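Local atomic coordinates of CocE/NonD family hydrolase (Staphylococcus aureus subsp. aureus COL, PDB entry 3III), a protein that probably hydrolyses ester or amide bonds, as a CocE/NonD family enzyme pairing an alpha/beta-hydrolase domain with a beta-rich C-terminal domain. Residues A89-L94 with D443-E448; S269-H274 with E495-G500; H295-W300 with Q340-E345; V333-R338 with K347-F352. All coordinates share one frame; numbering follows the deposited sequence.

Contact 1: A89-L94 with D443-E448; sequences ALWPTL and DFNHIE
Thr93 and His446 set the closest backbone approach, CA to CA 5.8 Å, where the chain leaving helix 87-90 passes the turn between strands 441-443 and 447-458. Thr93 OG1, set between the backbone N and the carbonyl carbon (chi1 58°), donates a hydrogen bond to His446 O at 2.6 Å, in the carbonyl plane. That acceptor also bonds Ser523 OG. Leu94 CD2 stands over the centre of the His446 ring, 3.9 Å from its centroid and 7° off the normal. His446 and Ile447 both face Asp443, a G1 beta bulge, and the imidazole points toward segment 89-94. The ring's rotation is fixed by ND1 donating in the ring plane to Asn445 OD1 at 3.0 Å and by a water joining NE2 to Leu94 O. The same Asn445 OD1 meets the edge of Trp91 at CZ2 (3.7 Å), while Trp91 NE1 bonds Ser523 OG and bound palmitic acid touches the indole. Glu448 OE2 lies 3.9 Å from Thr93 CG2 and forms a salt bridge with Lys298.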
loop_
_atom_site.group_PDB
_atom_site.type_symbol
_atom_site.label_atom_id
_atom_site.label_comp_id
_atom_site.label_asym_id
_atom_site.label_seq_id
_atom_site.Cartn_x
_atom_site.Cartn_y
_atom_site.Cartn_z
ATOM N N ALA A 89 9.838 -12.599 -18.424
ATOM C CA ALA A 89 8.837 -13.400 -19.100
ATOM C C ALA A 89 7.712 -13.804 -18.146
ATOM O O ALA A 89 6.557 -13.950 -18.568
ATOM C CB ALA A 89 9.447 -14.629 -19.752
ATOM N N LEU A 90 8.037 -13.950 -16.873
ATOM C CA LEU A 90 7.080 -14.498 -15.912
ATOM C C LEU A 90 6.195 -13.456 -15.258
ATOM O O LEU A 90 5.049 -13.754 -14.918
ATOM C CB LEU A 90 7.829 -15.295 -14.846
ATOM C CG LEU A 90 8.567 -16.557 -15.370
ATOM C CD1 LEU A 90 9.246 -17.260 -14.182
ATOM C CD2 LEU A 90 7.644 -17.520 -16.087
ATOM N N TRP A 91 6.706 -12.237 -15.092
ATOM C CA TRP A 91 5.908 -11.142 -14.529
ATOM C C TRP A 91 6.340 -9.854 -15.278
ATOM O O TRP A 91 7.106 -9.073 -14.758
ATOM C CB TRP A 91 6.114 -11.001 -13.023
ATOM C CG TRP A 91 4.990 -10.184 -12.350
ATOM C CD1 TRP A 91 3.962 -9.528 -12.997
ATOM C CD2 TRP A 91 4.756 -9.968 -10.936
ATOM N NE1 TRP A 91 3.135 -8.929 -12.079
ATOM C CE2 TRP A 91 3.617 -9.147 -10.820
ATOM C CE3 TRP A 91 5.423 -10.347 -9.765
ATOM C CZ2 TRP A 91 3.090 -8.767 -9.588
ATOM C CZ3 TRP A 91 4.911 -9.942 -8.539
ATOM C CH2 TRP A 91 3.761 -9.162 -8.458
ATOM N N PRO A 92 5.896 -9.698 -16.536
ATOM C CA PRO A 92 6.427 -8.683 -17.446
ATOM C C PRO A 92 6.111 -7.264 -17.071
ATOM O O PRO A 92 6.863 -6.343 -17.439
ATOM C CB PRO A 92 5.811 -9.065 -18.801
ATOM C CG PRO A 92 4.718 -9.978 -18.494
ATOM C CD PRO A 92 5.058 -10.672 -17.252
ATOM N N THR A 93 5.078 -7.083 -16.271
ATOM C CA THR A 93 4.565 -5.757 -15.927
ATOM C C THR A 93 5.173 -5.176 -14.650
ATOM O O THR A 93 4.705 -4.169 -14.116
ATOM C CB THR A 93 3.074 -5.867 -15.737
ATOM O OG1 THR A 93 2.793 -6.836 -14.706
ATOM C CG2 THR A 93 2.348 -6.262 -17.071
ATOM N N LEU A 94 6.163 -5.857 -14.075
ATOM C CA LEU A 94 6.860 -5.367 -12.865
ATOM C C LEU A 94 7.624 -4.072 -13.039
ATOM O O LEU A 94 7.898 -3.385 -12.049
ATOM C CB LEU A 94 7.821 -6.412 -12.293
ATOM C CG LEU A 94 7.210 -7.429 -11.346
ATOM C CD1 LEU A 94 8.307 -8.445 -10.995
ATOM C CD2 LEU A 94 6.618 -6.737 -10.097
ATOM N N ASP A 443 -2.697 -0.500 -12.020
ATOM C CA ASP A 443 -3.661 -0.889 -10.997
ATOM C C ASP A 443 -3.083 -2.129 -10.345
ATOM O O ASP A 443 -2.000 -2.590 -10.697
ATOM C CB ASP A 443 -5.025 -1.119 -11.665
ATOM C CG ASP A 443 -6.220 -0.957 -10.725
ATOM O OD1 ASP A 443 -6.096 -1.104 -9.489
ATOM O OD2 ASP A 443 -7.319 -0.699 -11.264
ATOM N N PHE A 444 -3.756 -2.641 -9.344
ATOM C CA PHE A 444 -3.187 -3.782 -8.565
ATOM C C PHE A 444 -3.442 -5.138 -9.283
ATOM O O PHE A 444 -4.522 -5.371 -9.815
ATOM C CB PHE A 444 -3.789 -3.792 -7.186
ATOM C CG PHE A 444 -3.153 -4.790 -6.258
ATOM C CD1 PHE A 444 -3.866 -5.883 -5.859
ATOM C CD2 PHE A 444 -1.859 -4.620 -5.813
ATOM C CE1 PHE A 444 -3.301 -6.806 -4.961
ATOM C CE2 PHE A 444 -1.285 -5.516 -4.966
ATOM C CZ PHE A 444 -2.013 -6.635 -4.571
ATOM N N ASN A 445 -2.504 -6.067 -9.276
ATOM C CA ASN A 445 -1.153 -5.943 -8.782
ATOM C C ASN A 445 -0.254 -5.888 -10.025
ATOM O O ASN A 445 -0.030 -6.916 -10.730
ATOM C CB ASN A 445 -0.867 -7.157 -7.826
ATOM C CG ASN A 445 0.490 -7.108 -7.188
ATOM O OD1 ASN A 445 1.291 -6.224 -7.537
ATOM N ND2 ASN A 445 0.808 -8.077 -6.295
ATOM N N HIS A 446 0.283 -4.689 -10.296
ATOM C CA HIS A 446 1.049 -4.405 -11.534
ATOM C C HIS A 446 0.292 -4.820 -12.802
ATOM O O HIS A 446 0.861 -5.424 -13.691
ATOM C CB HIS A 446 2.445 -5.045 -11.507
ATOM C CG HIS A 446 3.350 -4.420 -10.492
ATOM N ND1 HIS A 446 3.181 -4.622 -9.140
ATOM C CD2 HIS A 446 4.385 -3.562 -10.625
ATOM C CE1 HIS A 446 4.075 -3.897 -8.489
ATOM N NE2 HIS A 446 4.822 -3.244 -9.366
ATOM N N ILE A 447 -1.007 -4.562 -12.830
ATOM C CA ILE A 447 -1.773 -4.723 -14.066
ATOM C C ILE A 447 -1.774 -3.393 -14.815
ATOM O O ILE A 447 -1.560 -2.354 -14.223
ATOM C CB ILE A 447 -3.228 -5.245 -13.846
ATOM C CG1 ILE A 447 -4.118 -4.214 -13.103
ATOM C CG2 ILE A 447 -3.165 -6.612 -13.127
ATOM C CD1 ILE A 447 -5.659 -4.714 -13.007
ATOM N N GLU A 448 -1.874 -3.469 -16.129
ATOM C CA GLU A 448 -1.863 -2.250 -16.972
ATOM C C GLU A 448 -3.220 -1.933 -17.582
ATOM O O GLU A 448 -3.377 -0.866 -18.197
ATOM C CB GLU A 448 -0.792 -2.367 -18.051
ATOM C CG GLU A 448 0.602 -2.546 -17.409
ATOM C CD GLU A 448 1.761 -2.462 -18.360
ATOM O OE1 GLU A 448 1.574 -2.404 -19.608
ATOM O OE2 GLU A 448 2.919 -2.459 -17.842
HETATM O O HOH W 1 7.514 -2.335 -9.709
#

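Contact 2: S269-H274 with E495-G500; sequences STQGLH and ELLPSG
Gln271 and Leu497 bring their CA atoms within 6.3 Å where a type II beta turn, Thr270 to Leu273, faces one side of strand 490-503. The turn follows strand 262-267 of the alpha/beta-hydrolase sheet, and the strand belongs to the C-terminal beta domain, so this buried contact joins the two. No hydrogen bond crosses between the segments; the turn is closed by its own Leu273 N to Thr270 O bond. Gly272 (phi 110°) adopts backbone angles at which a CB would collide with the preceding carbonyl oxygen.

Gln271 and Leu497 slide past each other in opposite directions. Gln271 CG approaches Leu497 CB to 3.9 Å, and Gln271 OE1 comes to 3.6 Å from the same carbon. In return Leu497 CD1 reaches back to the turn, 3.8 Å from Gln271 CB. The buried amide is satisfied by backbone groups, OE1 accepting from Thr454 N and NE2 donating to Trp268 O. Just after the turn, His274 NE2 is hydrogen-bonded to OG of Ser169, which sits at the strand-to-helix junction where hydrolases of this fold usually carry the nucleophile. On the strand side, Leu497 CD1 packs 3.6 Å from Gly272 N.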
loop_
_atom_site.group_PDB
_atom_site.type_symbol
_atom_site.label_atom_id
_atom_site.label_comp_id
_atom_site.label_asym_id
_atom_site.label_seq_id
_atom_site.Cartn_x
_atom_site.Cartn_y
_atom_site.Cartn_z
ATOM N N SER A 269 -1.759 3.266 -7.811
ATOM C CA SER A 269 -1.680 1.974 -8.524
ATOM C C SER A 269 -1.775 0.684 -7.614
ATOM O O SER A 269 -1.642 -0.454 -8.112
ATOM C CB SER A 269 -0.345 1.905 -9.234
ATOM O OG SER A 269 0.019 3.157 -9.862
ATOM N N THR A 270 -1.987 0.891 -6.319
ATOM C CA THR A 270 -1.929 -0.208 -5.334
ATOM C C THR A 270 -3.253 -0.292 -4.518
ATOM O O THR A 270 -3.299 -0.722 -3.337
ATOM C CB THR A 270 -0.689 -0.049 -4.467
ATOM O OG1 THR A 270 -0.823 1.119 -3.649
ATOM C CG2 THR A 270 0.575 0.098 -5.320
ATOM N N GLN A 271 -4.345 0.101 -5.169
ATOM C CA GLN A 271 -5.686 0.050 -4.530
ATOM C C GLN A 271 -6.036 -1.399 -4.362
ATOM O O GLN A 271 -5.979 -2.177 -5.338
ATOM C CB GLN A 271 -6.725 0.789 -5.364
ATOM C CG GLN A 271 -6.470 2.270 -5.518
ATOM C CD GLN A 271 -7.495 2.928 -6.465
ATOM O OE1 GLN A 271 -8.705 2.717 -6.331
ATOM N NE2 GLN A 271 -7.005 3.616 -7.483
ATOM N N GLY A 272 -6.304 -1.793 -3.125
ATOM C CA GLY A 272 -6.540 -3.184 -2.768
ATOM C C GLY A 272 -5.452 -3.819 -1.951
ATOM O O GLY A 272 -5.612 -4.935 -1.426
ATOM N N LEU A 273 -4.314 -3.134 -1.834
ATOM C CA LEU A 273 -3.273 -3.574 -0.903
ATOM C C LEU A 273 -2.782 -2.349 -0.101
ATOM O O LEU A 273 -3.403 -2.022 0.901
ATOM C CB LEU A 273 -2.134 -4.294 -1.624
ATOM C CG LEU A 273 -1.119 -4.983 -0.690
ATOM C CD1 LEU A 273 -1.798 -6.027 0.213
ATOM C CD2 LEU A 273 0.008 -5.610 -1.535
ATOM N N HIS A 274 -1.738 -1.662 -0.535
ATOM C CA HIS A 274 -1.124 -0.622 0.310
ATOM C C HIS A 274 -1.714 0.788 0.272
ATOM O O HIS A 274 -1.404 1.615 1.141
ATOM C CB HIS A 274 0.387 -0.559 0.086
ATOM C CG HIS A 274 1.087 -1.863 0.314
ATOM N ND1 HIS A 274 1.027 -2.554 1.505
ATOM C CD2 HIS A 274 1.826 -2.626 -0.532
ATOM C CE1 HIS A 274 1.752 -3.656 1.399
ATOM N NE2 HIS A 274 2.242 -3.728 0.167
ATOM N N GLU A 495 -16.660 2.997 -0.032
ATOM C CA GLU A 495 -15.319 3.680 -0.088
ATOM C C GLU A 495 -14.573 3.387 -1.422
ATOM O O GLU A 495 -13.966 2.332 -1.582
ATOM C CB GLU A 495 -14.463 3.222 1.122
ATOM C CG GLU A 495 -13.059 3.854 1.254
ATOM C CD GLU A 495 -12.267 3.274 2.425
ATOM O OE1 GLU A 495 -12.663 2.222 2.953
ATOM O OE2 GLU A 495 -11.259 3.893 2.869
ATOM N N LEU A 496 -14.639 4.314 -2.355
ATOM C CA LEU A 496 -13.682 4.307 -3.482
ATOM C C LEU A 496 -12.315 4.797 -2.932
ATOM O O LEU A 496 -12.236 5.819 -2.290
ATOM C CB LEU A 496 -14.156 5.150 -4.681
ATOM C CG LEU A 496 -15.331 4.667 -5.506
ATOM C CD1 LEU A 496 -15.129 3.255 -5.990
ATOM C CD2 LEU A 496 -16.610 4.820 -4.699
ATOM N N LEU A 497 -11.273 4.005 -3.155
ATOM C CA LEU A 497 -9.978 4.262 -2.588
ATOM C C LEU A 497 -9.363 5.453 -3.299
ATOM O O LEU A 497 -9.766 5.787 -4.440
ATOM C CB LEU A 497 -9.126 3.018 -2.727
ATOM C CG LEU A 497 -9.618 1.877 -1.801
ATOM C CD1 LEU A 497 -8.714 0.675 -2.085
ATOM C CD2 LEU A 497 -9.609 2.239 -0.300
ATOM N N PRO A 498 -8.413 6.136 -2.618
ATOM C CA PRO A 498 -7.875 7.415 -3.132
ATOM C C PRO A 498 -7.230 7.271 -4.520
ATOM O O PRO A 498 -6.485 6.310 -4.767
ATOM C CB PRO A 498 -6.809 7.784 -2.116
ATOM C CG PRO A 498 -7.271 7.094 -0.821
ATOM C CD PRO A 498 -7.896 5.836 -1.269
ATOM N N SER A 499 -7.578 8.220 -5.399
ATOM C CA SER A 499 -7.121 8.249 -6.782
ATOM C C SER A 499 -6.918 9.714 -7.233
ATOM O O SER A 499 -7.480 10.606 -6.668
ATOM C CB SER A 499 -8.138 7.531 -7.665
ATOM O OG SER A 499 -9.322 8.253 -7.774
ATOM N N GLY A 500 -6.051 9.918 -8.208
ATOM C CA GLY A 500 -5.759 11.246 -8.765
ATOM C C GLY A 500 -5.770 11.204 -10.260
ATOM O O GLY A 500 -4.895 10.568 -10.871
#

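Contact 3: H295-W300 with Q340-E345; sequences HGRKEW and QFYKGE
Phe341 makes the first touch of segment 340-345, presenting its ring edge to Lys298 CE at 4.5 Å. It belongs to a type II beta turn from Gln340 to Lys343. Tyr342 follows and carries most of the contact. Its N donates to a water that in turn donates to Gly296 O. Arg297 lies over one face of its ring: the chain bends at chi2 (-63°), which sets CD above the ring centre, 3.6 Å from the centroid and on its normal, a CH-pi contact. CZ, 5.0 Å from that centroid and off-centre, adds a cation-pi interaction, with guanidinium and ring planes 43° apart. Tyr342 OH accepts a bent bond from Lys298 N at 3.1 Å and is also hydrogen-bonded to Glu301 OE2; the Lys298 and Tyr342 side chains cross at about a right angle, Lys298 CG 3.3 Å from Tyr342 OH. Beyond the ring, Tyr342 C and Lys343 N lie over one guanidinium face. Gly344 N comes to 3.6 Å from Arg297 NH2, which makes its salt bridge with Glu336. Lys298 is at the N-cap position of helix 299-304, so the contact sits where strand 290-295 gives way to that helix, opposite the turn between strands 333-338 and 343-349, with Pro442 of strand 441-443 against Phe341 and Tyr342.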
loop_
_atom_site.group_PDB
_atom_site.type_symbol
_atom_site.label_atom_id
_atom_site.label_comp_id
_atom_site.label_asym_id
_atom_site.label_seq_id
_atom_site.Cartn_x
_atom_site.Cartn_y
_atom_site.Cartn_z
ATOM N N HIS A 295 2.333 8.761 -6.507
ATOM C CA HIS A 295 2.456 8.556 -7.952
ATOM C C HIS A 295 1.472 7.518 -8.454
ATOM O O HIS A 295 0.948 6.705 -7.658
ATOM C CB HIS A 295 3.882 8.140 -8.286
ATOM C CG HIS A 295 4.265 6.794 -7.769
ATOM N ND1 HIS A 295 3.884 5.634 -8.413
ATOM C CD2 HIS A 295 4.971 6.411 -6.687
ATOM C CE1 HIS A 295 4.353 4.595 -7.741
ATOM N NE2 HIS A 295 5.001 5.036 -6.679
ATOM N N GLY A 296 1.247 7.538 -9.770
ATOM C CA GLY A 296 0.397 6.574 -10.454
ATOM C C GLY A 296 1.194 5.625 -11.378
ATOM O O GLY A 296 0.708 5.208 -12.436
ATOM N N ARG A 297 2.358 5.221 -10.910
ATOM C CA ARG A 297 3.286 4.350 -11.637
ATOM C C ARG A 297 3.489 3.035 -10.861
ATOM O O ARG A 297 2.690 2.695 -9.988
ATOM C CB ARG A 297 4.609 5.104 -11.818
ATOM C CG ARG A 297 4.462 6.604 -12.328
ATOM C CD ARG A 297 3.862 6.614 -13.671
ATOM N NE ARG A 297 3.488 7.974 -14.089
ATOM C CZ ARG A 297 4.199 8.781 -14.865
ATOM N NH1 ARG A 297 5.402 8.431 -15.304
ATOM N NH2 ARG A 297 3.694 9.993 -15.150
ATOM N N LYS A 298 4.533 2.276 -11.203
ATOM C CA LYS A 298 4.737 0.960 -10.631
ATOM C C LYS A 298 5.531 1.028 -9.294
ATOM O O LYS A 298 6.342 1.928 -9.078
ATOM C CB LYS A 298 5.425 0.060 -11.690
ATOM C CG LYS A 298 4.554 -0.389 -12.822
ATOM C CD LYS A 298 5.375 -0.857 -14.053
ATOM C CE LYS A 298 4.537 -1.136 -15.268
ATOM N NZ LYS A 298 3.469 -2.201 -15.174
ATOM N N GLU A 299 5.308 0.058 -8.431
ATOM C CA GLU A 299 5.715 0.102 -7.010
ATOM C C GLU A 299 7.213 0.085 -6.743
ATOM O O GLU A 299 7.779 1.107 -6.293
ATOM C CB GLU A 299 5.002 -1.028 -6.252
ATOM C CG GLU A 299 5.332 -1.256 -4.774
ATOM C CD GLU A 299 4.605 -2.473 -4.217
ATOM O OE1 GLU A 299 3.719 -2.996 -4.931
ATOM O OE2 GLU A 299 4.891 -2.960 -3.106
ATOM N N TRP A 300 7.848 -1.054 -6.998
ATOM C CA TRP A 300 9.291 -1.195 -6.768
ATOM C C TRP A 300 10.064 -0.359 -7.796
ATOM O O TRP A 300 11.118 0.198 -7.483
ATOM C CB TRP A 300 9.748 -2.663 -6.807
ATOM C CG TRP A 300 9.175 -3.485 -5.690
ATOM C CD1 TRP A 300 9.605 -3.529 -4.384
ATOM C CD2 TRP A 300 8.044 -4.353 -5.760
ATOM N NE1 TRP A 300 8.813 -4.373 -3.651
ATOM C CE2 TRP A 300 7.832 -4.872 -4.461
ATOM C CE3 TRP A 300 7.176 -4.731 -6.799
ATOM C CZ2 TRP A 300 6.831 -5.786 -4.172
ATOM C CZ3 TRP A 300 6.164 -5.615 -6.524
ATOM C CH2 TRP A 300 5.976 -6.127 -5.204
ATOM N N GLN A 340 -3.229 9.565 -18.695
ATOM C CA GLN A 340 -3.222 8.247 -19.321
ATOM C C GLN A 340 -2.160 7.377 -18.612
ATOM O O GLN A 340 -1.477 7.839 -17.677
ATOM C CB GLN A 340 -2.930 8.315 -20.837
ATOM C CG GLN A 340 -3.901 9.096 -21.698
ATOM C CD GLN A 340 -4.908 8.219 -22.502
ATOM O OE1 GLN A 340 -4.648 7.021 -22.843
ATOM N NE2 GLN A 340 -6.087 8.817 -22.813
ATOM N N PHE A 341 -1.999 6.148 -19.093
ATOM C CA PHE A 341 -1.039 5.177 -18.537
ATOM C C PHE A 341 0.338 5.819 -18.660
ATOM O O PHE A 341 0.801 6.133 -19.794
ATOM C CB PHE A 341 -1.126 3.829 -19.315
ATOM C CG PHE A 341 -0.095 2.824 -18.918
ATOM C CD1 PHE A 341 -0.325 1.934 -17.904
ATOM C CD2 PHE A 341 1.124 2.801 -19.555
ATOM C CE1 PHE A 341 0.658 1.021 -17.494
ATOM C CE2 PHE A 341 2.135 1.913 -19.154
ATOM C CZ PHE A 341 1.885 0.993 -18.138
ATOM N N TYR A 342 1.022 5.978 -17.528
ATOM C CA TYR A 342 2.401 6.586 -17.549
ATOM C C TYR A 342 2.453 7.965 -18.196
ATOM O O TYR A 342 3.479 8.366 -18.821
ATOM C CB TYR A 342 3.387 5.603 -18.183
ATOM C CG TYR A 342 4.032 4.744 -17.104
ATOM C CD1 TYR A 342 3.265 3.879 -16.317
ATOM C CD2 TYR A 342 5.407 4.873 -16.811
ATOM C CE1 TYR A 342 3.834 3.108 -15.296
ATOM C CE2 TYR A 342 5.981 4.117 -15.756
ATOM C CZ TYR A 342 5.183 3.192 -15.054
ATOM O OH TYR A 342 5.742 2.428 -14.012
ATOM N N LYS A 343 1.362 8.700 -18.043
ATOM C CA LYS A 343 1.304 10.092 -18.546
ATOM C C LYS A 343 0.519 10.881 -17.518
ATOM O O LYS A 343 -0.677 10.641 -17.291
ATOM C CB LYS A 343 0.633 10.194 -19.883
ATOM C CG LYS A 343 0.588 11.626 -20.438
ATOM C CD LYS A 343 -0.409 11.749 -21.574
ATOM C CE LYS A 343 -0.423 13.160 -22.196
ATOM N NZ LYS A 343 -1.038 14.138 -21.256
ATOM N N GLY A 344 1.174 11.839 -16.900
ATOM C CA GLY A 344 0.497 12.723 -15.923
ATOM C C GLY A 344 1.357 13.882 -15.517
ATOM O O GLY A 344 2.479 14.033 -16.023
ATOM N N GLU A 345 0.857 14.705 -14.605
ATOM C CA GLU A 345 1.547 15.908 -14.187
ATOM C C GLU A 345 1.648 15.851 -12.664
ATOM O O GLU A 345 0.675 15.512 -11.975
ATOM C CB GLU A 345 0.695 17.103 -14.650
ATOM C CG GLU A 345 1.102 18.406 -14.069
ATOM C CD GLU A 345 0.258 19.630 -14.543
ATOM O OE1 GLU A 345 -0.864 19.495 -15.113
ATOM O OE2 GLU A 345 0.752 20.731 -14.280
HETATM O O HOH W 2 -0.096 6.010 -15.014
#

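Contact 4: V333-R338 with K347-F352; sequences VIYEVR and KSASAF
Tyr335 turns one face of its ring to Lys347, whose CB lies 4.1 Å from the centroid and 29° off the normal, a CH-pi contact. At the ring's edge, near its plane, comes Ala349 N. A water also lies in that plane beside Tyr335 OH; it donates to Ser348 O at 2.8 Å, but its separation from OH is too short to be trusted; OH is also hydrogen-bonded to Asn560 ND2. A chi1 of 61° sets CG between the backbone N and the carbonyl carbon, and the end of the side chain comes nearer to segment 347-352. Lys347 CD runs on past Val337 CG2 at 4.0 Å, and its NZ forms a salt bridge with Glu404. Phe352 meets Val333 through CB, 4.0 Å from CG2, while its ring meets that of Phe279.

Four backbone bonds set the register. Val333 and Ala349 exchange a pair, as do Tyr335 and Lys347, whose Lys347 N to Tyr335 O bond spans 2.9 Å. Between them Ile334 and Ser348 form a non-hydrogen-bonded pair, CA to CA 4.3 Å, with side chains on the face opposite Tyr335. This alternation marks an antiparallel ladder, and the tight turn joining strands 333-338 and 343-349 makes it a beta hairpin at one edge of the large mixed alpha/beta-hydrolase sheet.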
loop_
_atom_site.group_PDB
_atom_site.type_symbol
_atom_site.label_atom_id
_atom_site.label_comp_id
_atom_site.label_asym_id
_atom_site.label_seq_id
_atom_site.Cartn_x
_atom_site.Cartn_y
_atom_site.Cartn_z
ATOM N N VAL A 333 2.806 17.680 0.389
ATOM C CA VAL A 333 2.253 16.649 -0.495
ATOM C C VAL A 333 2.685 16.908 -1.946
ATOM O O VAL A 333 2.504 18.028 -2.462
ATOM C CB VAL A 333 0.684 16.615 -0.467
ATOM C CG1 VAL A 333 0.177 15.454 -1.376
ATOM C CG2 VAL A 333 0.136 16.459 0.953
ATOM N N ILE A 334 3.218 15.894 -2.590
ATOM C CA ILE A 334 3.504 15.956 -3.995
ATOM C C ILE A 334 2.691 14.778 -4.575
ATOM O O ILE A 334 2.809 13.644 -4.101
ATOM C CB ILE A 334 4.973 15.799 -4.215
ATOM C CG1 ILE A 334 5.787 17.047 -3.736
ATOM C CG2 ILE A 334 5.267 15.435 -5.690
ATOM C CD1 ILE A 334 7.316 16.874 -3.873
ATOM N N TYR A 335 1.896 15.049 -5.609
ATOM C CA TYR A 335 1.034 14.016 -6.177
ATOM C C TYR A 335 0.934 14.069 -7.675
ATOM O O TYR A 335 0.949 15.154 -8.267
ATOM C CB TYR A 335 -0.385 14.115 -5.557
ATOM C CG TYR A 335 -1.076 15.420 -5.813
ATOM C CD1 TYR A 335 -1.980 15.570 -6.863
ATOM C CD2 TYR A 335 -0.809 16.528 -5.028
ATOM C CE1 TYR A 335 -2.590 16.753 -7.126
ATOM C CE2 TYR A 335 -1.412 17.753 -5.308
ATOM C CZ TYR A 335 -2.335 17.849 -6.342
ATOM O OH TYR A 335 -2.932 19.071 -6.625
ATOM N N GLU A 336 0.779 12.900 -8.301
ATOM C CA GLU A 336 0.497 12.816 -9.751
ATOM C C GLU A 336 -0.981 12.983 -10.045
ATOM O O GLU A 336 -1.819 12.318 -9.437
ATOM C CB GLU A 336 0.986 11.468 -10.362
ATOM C CG GLU A 336 0.787 11.437 -11.845
ATOM C CD GLU A 336 1.346 10.232 -12.540
ATOM O OE1 GLU A 336 1.830 9.284 -11.873
ATOM O OE2 GLU A 336 1.268 10.275 -13.776
ATOM N N VAL A 337 -1.302 13.848 -10.998
ATOM C CA VAL A 337 -2.624 13.855 -11.612
ATOM C C VAL A 337 -2.527 13.003 -12.895
ATOM O O VAL A 337 -1.913 13.404 -13.885
ATOM C CB VAL A 337 -3.070 15.255 -11.960
ATOM C CG1 VAL A 337 -4.525 15.215 -12.535
ATOM C CG2 VAL A 337 -3.072 16.139 -10.670
ATOM N N ARG A 338 -3.092 11.803 -12.877
ATOM C CA ARG A 338 -2.903 10.863 -13.988
ATOM C C ARG A 338 -3.802 11.323 -15.143
ATOM O O ARG A 338 -4.953 11.616 -14.919
ATOM C CB ARG A 338 -3.330 9.466 -13.593
ATOM C CG ARG A 338 -2.543 8.884 -12.466
ATOM C CD ARG A 338 -3.095 7.547 -11.995
ATOM N NE ARG A 338 -4.471 7.730 -11.559
ATOM C CZ ARG A 338 -5.300 6.748 -11.203
ATOM N NH1 ARG A 338 -4.894 5.472 -11.132
ATOM N NH2 ARG A 338 -6.545 7.058 -10.843
ATOM N N LYS A 347 1.895 17.704 -9.128
ATOM C CA LYS A 347 1.498 18.938 -8.489
ATOM C C LYS A 347 1.828 18.846 -6.983
ATOM O O LYS A 347 2.261 17.800 -6.515
ATOM C CB LYS A 347 0.006 19.222 -8.737
ATOM C CG LYS A 347 -0.300 19.436 -10.233
ATOM C CD LYS A 347 -1.744 19.932 -10.438
ATOM C CE LYS A 347 -1.997 20.459 -11.875
ATOM N NZ LYS A 347 -3.443 20.942 -12.036
ATOM N N SER A 348 1.639 19.950 -6.240
ATOM C CA SER A 348 1.922 19.928 -4.797
ATOM C C SER A 348 0.830 20.617 -4.004
ATOM O O SER A 348 0.043 21.396 -4.569
ATOM C CB SER A 348 3.242 20.606 -4.524
ATOM O OG SER A 348 3.204 21.920 -4.988
ATOM N N ALA A 349 0.715 20.247 -2.733
ATOM C CA ALA A 349 -0.237 20.859 -1.799
ATOM C C ALA A 349 0.325 20.853 -0.380
ATOM O O ALA A 349 1.316 20.177 -0.109
ATOM C CB ALA A 349 -1.571 20.108 -1.843
ATOM N N SER A 350 -0.350 21.550 0.537
ATOM C CA SER A 350 0.115 21.719 1.902
ATOM C C SER A 350 -0.435 20.605 2.814
ATOM O O SER A 350 0.050 20.397 3.946
ATOM C CB SER A 350 -0.330 23.122 2.379
ATOM O OG SER A 350 -1.746 23.135 2.444
ATOM N N ALA A 351 -1.401 19.840 2.304
ATOM C CA ALA A 351 -2.110 18.855 3.114
ATOM C C ALA A 351 -2.766 17.773 2.241
ATOM O O ALA A 351 -3.061 18.016 1.080
ATOM C CB ALA A 351 -3.216 19.522 3.988
ATOM N N PHE A 352 -2.993 16.614 2.844
ATOM C CA PHE A 352 -3.935 15.633 2.312
ATOM C C PHE A 352 -4.885 15.216 3.404
ATOM O O PHE A 352 -4.430 14.890 4.473
ATOM C CB PHE A 352 -3.236 14.410 1.720
ATOM C CG PHE A 352 -4.198 13.450 1.104
ATOM C CD1 PHE A 352 -4.541 13.562 -0.214
ATOM C CD2 PHE A 352 -4.816 12.505 1.861
ATOM C CE1 PHE A 352 -5.448 12.714 -0.779
ATOM C CE2 PHE A 352 -5.771 11.673 1.301
ATOM C CZ PHE A 352 -6.067 11.791 -0.033
HETATM O O HOH W 3 -2.573 21.106 -5.403
#

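How the contacts relate
Contacts 1 and 2 cross along the chain, and contacts 3 and 4, which also cross, are nested inside the loops closed by both. Contact 3 is central in space: its centre lies about 13 Å from those of contacts 1 and 2 and 14 Å from that of contact 4, whereas contacts 1 and 4 are about 25 Å apart. Lys298 NZ bonds Thr93 O of contact 1, and Ser269 OG of contact 2 bonds Arg297 O. Contacts 3 and 4 share strand 343-349, and Arg338 NE reaches Gly500 O of contact 2. Contacts 1 and 2 join the hydrolase part to the C-terminal beta domain, while contacts 3 and 4 build the edge of the mixed sheet beside that junction.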